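Local coordinates for hypothetical protein S4005 (Shigella flexneri 2a, PDB 1Z67), which is of unknown function but adopts an all-helical fold with a homeodomain-like motif, which hints at, without establishing, a role in binding nucleic acid, at residues L51-S56 / R60-S65. Residues are numbered along the deposited sequence; the frame is centred on the assembly and turned at random.
Sequences LSTWLS and RNQSVS
Trp54, in the last turn of helix 48-55, lays its indole along the extended chain 60-65. Asn61 OD1 approaches Trp54 CA at 3.4 Å, with Trp54 CB just beyond at 4.0 Å. CG lies beside the backbone N and anti to the carbonyl carbon (chi1 -53°), and this carries the ring along the returning chain. Trp54 CD1 then meets Asn61 CB at 3.6 Å, with the Asn61 amide plane turned 70° from the indole. Trp54 NE1 donates to Gln62 O at 2.9 Å. This bond is nearly straight (171°), and the oxygen sits in the ring plane and offers a lone pair. Further round the same edge, Trp54 CZ2 touches Val64 CG1 at 3.6 Å. The CA of Leu51 lies over one face, offset toward the rim. Pro101, Ile104 and Leu42 also touch the buried indole, and the bond to Gln62 O satisfies its N-H.

Thr53 adds a second bond. Gln62 N donates to Thr53 OG1 at 2.9 Å, and OG1 is also hydrogen-bonded to Ile50 O. Gln62 is thus gripped through both its N-H and its C=O by two successive helix residues. One water lies within hydrogen-bonding distance of Thr53 O (2.9 Å) and Asn61 OD1 (2.8 Å) and links the helix end to the Asn61 side chain.

The chain reverses after helix 48-55, and the extended linker 60-65 runs back beside its last turn. Side-chain bonds to the linker backbone fasten it there. In the all-helical YidB-like fold this linker joins helix 48-55 to helix 66-73, whose N-terminus Ser65 caps through Gln68 N.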
# COMPACT_ATOMS: atom_id res chain seq x y z
N LEU A 51 4.41 10.01 -7.14
CA LEU A 51 3.11 9.38 -7.37
C LEU A 51 2.69 9.42 -8.87
O LEU A 51 2.12 8.45 -9.39
CB LEU A 51 2.03 10.03 -6.50
CG LEU A 51 0.58 9.63 -6.82
CD1 LEU A 51 0.33 8.12 -6.68
CD2 LEU A 51 -0.34 10.43 -5.89
N SER A 52 2.95 10.54 -9.55
CA SER A 52 2.55 10.65 -10.97
C SER A 52 3.19 9.56 -11.84
O SER A 52 2.60 9.13 -12.83
CB SER A 52 2.84 12.05 -11.53
OG SER A 52 4.23 12.21 -11.73
N THR A 53 4.38 9.09 -11.45
CA THR A 53 5.06 8.05 -12.23
C THR A 53 4.37 6.67 -12.02
O THR A 53 4.38 5.82 -12.91
CB THR A 53 6.57 7.93 -11.88
OG1 THR A 53 6.75 7.33 -10.58
CG2 THR A 53 7.27 9.30 -11.93
N TRP A 54 3.79 6.46 -10.85
CA TRP A 54 3.02 5.22 -10.57
C TRP A 54 1.69 5.22 -11.30
O TRP A 54 1.28 4.18 -11.85
CB TRP A 54 2.74 5.10 -9.10
CG TRP A 54 3.96 5.21 -8.20
CD1 TRP A 54 5.28 5.15 -8.57
CD2 TRP A 54 3.96 5.40 -6.78
NE1 TRP A 54 6.09 5.31 -7.49
CE2 TRP A 54 5.31 5.47 -6.37
CE3 TRP A 54 2.93 5.53 -5.82
CZ2 TRP A 54 5.67 5.66 -5.01
CZ3 TRP A 54 3.27 5.71 -4.48
CH2 TRP A 54 4.63 5.80 -4.09
N LEU A 55 1.05 6.39 -11.35
CA LEU A 55 -0.25 6.52 -12.03
C LEU A 55 -0.15 6.37 -13.56
O LEU A 55 -1.07 5.89 -14.22
CB LEU A 55 -0.88 7.88 -11.67
CG LEU A 55 -1.29 7.98 -10.19
CD1 LEU A 55 -1.74 9.42 -9.92
CD2 LEU A 55 -2.43 6.99 -9.85
N SER A 56 0.97 6.83 -14.11
CA SER A 56 1.17 6.82 -15.56
C SER A 56 1.06 5.38 -16.09
O SER A 56 1.52 4.42 -15.42
CB SER A 56 2.56 7.36 -15.86
OG SER A 56 2.83 7.26 -17.25
N ARG A 60 7.75 3.97 -16.02
CA ARG A 60 8.14 3.05 -14.96
C ARG A 60 7.96 3.72 -13.60
O ARG A 60 8.14 4.94 -13.47
CB ARG A 60 9.61 2.60 -15.14
CG ARG A 60 9.80 1.44 -16.12
CD ARG A 60 11.26 0.95 -16.17
NE ARG A 60 11.52 -0.04 -15.12
CZ ARG A 60 11.63 -1.36 -15.31
NH1 ARG A 60 11.55 -1.88 -16.54
NH2 ARG A 60 11.84 -2.17 -14.27
N ASN A 61 7.60 2.93 -12.59
CA ASN A 61 7.43 3.46 -11.24
C ASN A 61 8.73 3.99 -10.67
O ASN A 61 9.70 3.23 -10.58
CB ASN A 61 6.94 2.38 -10.26
CG ASN A 61 5.57 1.84 -10.58
OD1 ASN A 61 4.78 2.45 -11.30
ND2 ASN A 61 5.29 0.66 -10.03
N GLN A 62 8.75 5.27 -10.29
CA GLN A 62 9.87 5.84 -9.51
C GLN A 62 9.96 5.25 -8.10
O GLN A 62 8.95 5.07 -7.42
CB GLN A 62 9.81 7.36 -9.46
CG GLN A 62 11.08 8.01 -8.86
CD GLN A 62 11.18 9.53 -9.11
OE1 GLN A 62 10.54 10.06 -10.02
NE2 GLN A 62 12.00 10.21 -8.31
N SER A 63 11.17 4.93 -7.65
CA SER A 63 11.37 4.39 -6.31
C SER A 63 11.02 5.42 -5.22
O SER A 63 11.05 6.63 -5.47
CB SER A 63 12.84 3.96 -6.15
OG SER A 63 13.19 3.71 -4.80
N VAL A 64 10.60 4.92 -4.06
CA VAL A 64 10.32 5.72 -2.87
C VAL A 64 10.89 4.96 -1.67
O VAL A 64 10.92 3.72 -1.68
CB VAL A 64 8.78 5.98 -2.71
CG1 VAL A 64 8.00 4.68 -2.45
CG2 VAL A 64 8.44 7.05 -1.64
N SER A 65 11.37 5.69 -0.66
CA SER A 65 11.88 5.04 0.54
C SER A 65 10.80 4.89 1.60
O SER A 65 9.81 5.63 1.60
CB SER A 65 13.04 5.85 1.11
OG SER A 65 12.59 7.04 1.70
O HOH W 1 3.60 3.18 -13.72